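PDB 2CWA: single-stranded DNA-binding protein from Thermus thermophilus, which binds single-stranded DNA and probably recruits partner proteins to it during DNA replication, recombination and repair. Local coordinates for residues 56-61 with 102-107; 131-136 with 216-221. All coordinates share one frame; numbering follows the deposited sequence.

Contact 1 of 2, residues 56-61 with 102-107; sequences VRLLGR and DFLDPL. With NO3 (nitrate ion), chain C.
Leu58 lays one methyl, CD2, over the backbone where Asp102 joins Phe103, and the other, CD1, against Leu104 just after them. CD1 packs on the CB of Leu104 at 3.7 Å and lies 4.1 Å from the CD1 of Leu104. The two leucine side chains cross at about a right angle. The other branch of Leu58, CD2, rests 4.1 Å from the carbonyl carbon of Asp102. Trp66, Leu70 and Val78 also touch Leu104, while Leu30 and Ala101 touch Leu58. Cutting Leu58 back to alanine removes both methyls and is likely to open a gap between the CB of Leu104 and the backbone of Asp102.

Where the strand passes into helix 60-64, a nitrate ion, probably from the crystallisation liquor, accepts a bent hydrogen bond (135°) at O2 from Arg61 N, at 3.1 Å. Gln62 N binds the same ion. The carboxylate of Asp102 is held by salt bridges to Arg100 and Arg81. Asp102 and Phe103 together stand opposite Glu79, a classic beta bulge. Just before it, Arg57 bonds through its backbone to Ile99 and Ala101. Strands 49-59 and 96-107 thus run parallel, the pairing that closes the barrel of an OB fold.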
# COMPACT_ATOMS: atom_id res chain seq x y z
N VAL A 56 -5.29 7.22 -0.13
CA VAL A 56 -4.14 7.89 0.47
C VAL A 56 -4.62 9.16 1.15
O VAL A 56 -5.52 9.82 0.67
CB VAL A 56 -3.10 8.26 -0.60
CG1 VAL A 56 -1.92 8.93 0.05
CG2 VAL A 56 -2.65 7.01 -1.35
N ARG A 57 -3.99 9.49 2.28
CA ARG A 57 -4.37 10.69 3.01
C ARG A 57 -3.26 11.72 3.15
O ARG A 57 -2.19 11.43 3.69
CB ARG A 57 -4.88 10.32 4.40
CG ARG A 57 -5.09 11.52 5.32
CD ARG A 57 -5.86 11.12 6.57
NE ARG A 57 -7.24 10.78 6.26
CZ ARG A 57 -8.14 10.41 7.17
NH1 ARG A 57 -7.81 10.34 8.45
NH2 ARG A 57 -9.38 10.13 6.79
N LEU A 58 -3.52 12.91 2.63
CA LEU A 58 -2.58 14.03 2.72
C LEU A 58 -3.09 14.91 3.87
O LEU A 58 -4.29 15.00 4.08
CB LEU A 58 -2.59 14.85 1.44
CG LEU A 58 -1.61 14.52 0.32
CD1 LEU A 58 -1.86 15.46 -0.85
CD2 LEU A 58 -0.18 14.69 0.83
N LEU A 59 -2.17 15.55 4.60
CA LEU A 59 -2.56 16.42 5.71
C LEU A 59 -1.89 17.79 5.63
O LEU A 59 -0.96 18.01 4.85
CB LEU A 59 -2.19 15.79 7.05
CG LEU A 59 -2.76 14.44 7.50
CD1 LEU A 59 -2.18 14.08 8.87
CD2 LEU A 59 -4.28 14.51 7.56
N GLY A 60 -2.39 18.71 6.46
CA GLY A 60 -1.82 20.04 6.55
C GLY A 60 -1.51 20.82 5.29
O GLY A 60 -2.30 20.86 4.35
N ARG A 61 -0.34 21.45 5.27
CA ARG A 61 0.06 22.27 4.14
C ARG A 61 0.17 21.52 2.82
O ARG A 61 -0.12 22.08 1.77
CB ARG A 61 1.38 23.00 4.44
CG ARG A 61 2.55 22.10 4.76
CD ARG A 61 3.84 22.91 4.92
NE ARG A 61 4.99 22.04 5.15
CZ ARG A 61 5.44 21.14 4.28
NH1 ARG A 61 4.84 20.99 3.11
NH2 ARG A 61 6.48 20.39 4.59
N ASP A 102 2.99 11.92 2.35
CA ASP A 102 3.72 13.06 2.90
C ASP A 102 3.78 14.14 1.84
O ASP A 102 3.71 15.33 2.14
CB ASP A 102 5.14 12.66 3.33
CG ASP A 102 5.16 11.92 4.65
OD1 ASP A 102 4.35 12.27 5.53
OD2 ASP A 102 5.99 11.00 4.82
N PHE A 103 3.88 13.71 0.58
CA PHE A 103 3.97 14.62 -0.55
C PHE A 103 3.19 14.09 -1.75
O PHE A 103 3.09 12.88 -1.94
CB PHE A 103 5.42 14.76 -1.00
CG PHE A 103 6.33 15.37 0.03
CD1 PHE A 103 6.37 16.75 0.21
CD2 PHE A 103 7.17 14.56 0.80
CE1 PHE A 103 7.24 17.32 1.15
CE2 PHE A 103 8.04 15.12 1.73
CZ PHE A 103 8.07 16.50 1.90
N LEU A 104 2.66 15.00 -2.56
CA LEU A 104 1.96 14.63 -3.78
C LEU A 104 2.45 15.58 -4.84
O LEU A 104 2.64 16.77 -4.59
CB LEU A 104 0.44 14.74 -3.64
CG LEU A 104 -0.31 14.44 -4.95
CD1 LEU A 104 -1.68 13.85 -4.65
CD2 LEU A 104 -0.42 15.69 -5.80
N ASP A 105 2.68 15.05 -6.04
CA ASP A 105 3.13 15.84 -7.17
C ASP A 105 2.35 15.43 -8.40
O ASP A 105 2.34 14.25 -8.76
CB ASP A 105 4.62 15.61 -7.43
CG ASP A 105 5.50 16.28 -6.40
OD1 ASP A 105 5.66 17.52 -6.48
OD2 ASP A 105 6.03 15.57 -5.52
N PRO A 106 1.67 16.38 -9.06
CA PRO A 106 0.90 16.06 -10.26
C PRO A 106 1.91 15.74 -11.37
O PRO A 106 3.03 16.27 -11.36
CB PRO A 106 0.12 17.34 -10.54
CG PRO A 106 1.01 18.41 -9.96
CD PRO A 106 1.47 17.79 -8.67
N LEU A 107 1.52 14.87 -12.30
CA LEU A 107 2.41 14.48 -13.39
C LEU A 107 1.76 14.66 -14.76
O LEU A 107 0.54 14.53 -14.90
CB LEU A 107 2.83 13.01 -13.22
CG LEU A 107 3.43 12.56 -11.89
CD1 LEU A 107 3.65 11.05 -11.91
CD2 LEU A 107 4.75 13.29 -11.65
N NO3 C . 1.88 18.75 6.17
O1 NO3 C . 1.87 17.68 6.73
O2 NO3 C . 1.71 19.79 6.81
O3 NO3 C . 2.06 18.80 4.96

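Contact 2 of 2, residues 131-136 with 216-221; sequences VFLMGN and TRVEAL
Val218 reaches across to strand 128-145 from a CB that points toward it, and its two methyls divide the work. CG1 stands anti to the backbone N (chi1 178°) and meets the CG1 of Val131 at 3.6 Å. CG2 touches two residues. It is 3.9 Å from the CD1 of Leu133 and 4.1 Å from the CG1 of Val131. One branch of Val131 therefore meets both methyls of Val218, and the two valines cross obliquely.

A chi1 of 62° in Val131 turns that CG1 toward Val218. Leu133, two residues further along the same strand, also points its CB toward the strand of Val218. Its CD1 makes the contact. No hydrogen bond joins the two segments, and the nearest CA atoms, those of Val131 and Val218, are 8.0 Å apart. The strands therefore face each other through their side chains, as do walls of the barrel in an OB fold, here the second of the chain. All three residues are buried.

Val173 touches both Leu133 and Val218, and Leu200 also packs on Val218. Val131 and Leu133 are paired through their backbones with Gly198 and Val196 of strand 193-206. On the strand of Val218, the CA-CB bond of the neighbouring Glu219 points away from the strand of Val131, and its carboxylate forms salt bridges with Arg199 and Arg48.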
# COMPACT_ATOMS: atom_id res chain seq x y z
N VAL A 131 6.86 -0.40 -2.11
CA VAL A 131 7.04 -0.07 -0.70
C VAL A 131 8.29 -0.73 -0.15
O VAL A 131 8.60 -1.88 -0.50
CB VAL A 131 5.82 -0.52 0.15
CG1 VAL A 131 5.66 -2.02 0.09
CG2 VAL A 131 6.00 -0.07 1.60
N PHE A 132 9.02 0.00 0.69
CA PHE A 132 10.23 -0.50 1.33
C PHE A 132 9.92 -0.60 2.81
O PHE A 132 9.51 0.38 3.43
CB PHE A 132 11.38 0.49 1.15
CG PHE A 132 11.91 0.56 -0.24
CD1 PHE A 132 13.03 -0.18 -0.62
CD2 PHE A 132 11.31 1.38 -1.18
CE1 PHE A 132 13.54 -0.09 -1.91
CE2 PHE A 132 11.81 1.47 -2.48
CZ PHE A 132 12.93 0.73 -2.84
N LEU A 133 10.12 -1.78 3.39
CA LEU A 133 9.85 -1.97 4.81
C LEU A 133 10.94 -2.79 5.47
O LEU A 133 11.56 -3.65 4.85
CB LEU A 133 8.52 -2.71 5.02
CG LEU A 133 7.20 -2.05 4.62
CD1 LEU A 133 6.07 -3.08 4.74
CD2 LEU A 133 6.92 -0.85 5.51
N MSE A 134 11.18 -2.52 6.75
CA MSE A 134 12.14 -3.28 7.52
C MSE A 134 11.71 -3.26 8.97
O MSE A 134 11.33 -2.21 9.50
CB MSE A 134 13.56 -2.71 7.38
CG MSE A 134 14.61 -3.53 8.13
SE MSE A 134 16.44 -3.27 7.40
CE MSE A 134 16.31 -1.41 7.02
N GLY A 135 11.75 -4.43 9.60
CA GLY A 135 11.35 -4.57 10.98
C GLY A 135 11.67 -5.98 11.43
O GLY A 135 12.61 -6.60 10.92
N ASN A 136 10.90 -6.50 12.38
CA ASN A 136 11.11 -7.85 12.88
C ASN A 136 9.80 -8.63 12.83
O ASN A 136 8.72 -8.06 12.94
CB ASN A 136 11.62 -7.80 14.32
CG ASN A 136 13.00 -7.18 14.43
OD1 ASN A 136 14.01 -7.89 14.49
ND2 ASN A 136 13.06 -5.86 14.43
N THR A 216 -5.44 -3.39 4.20
CA THR A 216 -4.26 -3.19 3.37
C THR A 216 -3.11 -4.06 3.84
O THR A 216 -2.88 -4.20 5.04
CB THR A 216 -3.82 -1.71 3.36
OG1 THR A 216 -4.87 -0.91 2.81
CG2 THR A 216 -2.55 -1.53 2.53
N ARG A 217 -2.39 -4.63 2.88
CA ARG A 217 -1.26 -5.50 3.18
C ARG A 217 -0.19 -5.26 2.12
O ARG A 217 -0.34 -4.40 1.25
CB ARG A 217 -1.69 -6.97 3.15
CG ARG A 217 -2.78 -7.35 4.14
CD ARG A 217 -3.17 -8.83 4.00
NE ARG A 217 -3.77 -9.10 2.69
CZ ARG A 217 -3.13 -9.65 1.66
NH1 ARG A 217 -1.86 -10.01 1.77
NH2 ARG A 217 -3.78 -9.84 0.51
N VAL A 218 0.87 -6.05 2.19
CA VAL A 218 1.97 -5.94 1.24
C VAL A 218 2.32 -7.29 0.64
O VAL A 218 2.38 -8.30 1.34
CB VAL A 218 3.26 -5.39 1.92
CG1 VAL A 218 4.40 -5.33 0.89
CG2 VAL A 218 2.99 -4.01 2.51
N GLU A 219 2.54 -7.30 -0.67
CA GLU A 219 2.94 -8.51 -1.38
C GLU A 219 4.41 -8.28 -1.70
O GLU A 219 4.75 -7.33 -2.40
CB GLU A 219 2.14 -8.69 -2.67
CG GLU A 219 2.64 -9.82 -3.55
CD GLU A 219 1.74 -10.07 -4.74
OE1 GLU A 219 0.60 -10.54 -4.53
OE2 GLU A 219 2.17 -9.79 -5.88
N ALA A 220 5.26 -9.13 -1.16
CA ALA A 220 6.70 -9.03 -1.33
C ALA A 220 7.19 -9.32 -2.74
O ALA A 220 6.66 -10.18 -3.44
CB ALA A 220 7.40 -9.96 -0.33
N LEU A 221 8.22 -8.58 -3.15
CA LEU A 221 8.85 -8.74 -4.45
C LEU A 221 10.29 -9.18 -4.17
O LEU A 221 10.90 -9.91 -4.95
CB LEU A 221 8.85 -7.42 -5.21
CG LEU A 221 7.49 -6.92 -5.70
CD1 LEU A 221 7.61 -5.49 -6.22
CD2 LEU A 221 6.96 -7.85 -6.78

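Overall arrangement
Contact 1 belongs to the first OB domain and contact 2 to the second. They share no strand and do not touch: their centres are about 21 Å apart and their nearest atoms about 9 Å. Strands 5-22 and 128-145 pair antiparallel and join the two domains. Contact 2 uses one of these strands and is buried, its centre about 9 Å from the centre of the chain. The centre of contact 1 is about 15 Å out, and it is only partly buried. Contact 1 joins strands that are hydrogen-bonded parallel neighbours just before the bulge; contact 2 joins strands that meet through side chains. Contact 1 adds a polar margin with a nitrate ion and salt-bridged Asp102, whereas the touching residues of contact 2 are all aliphatic.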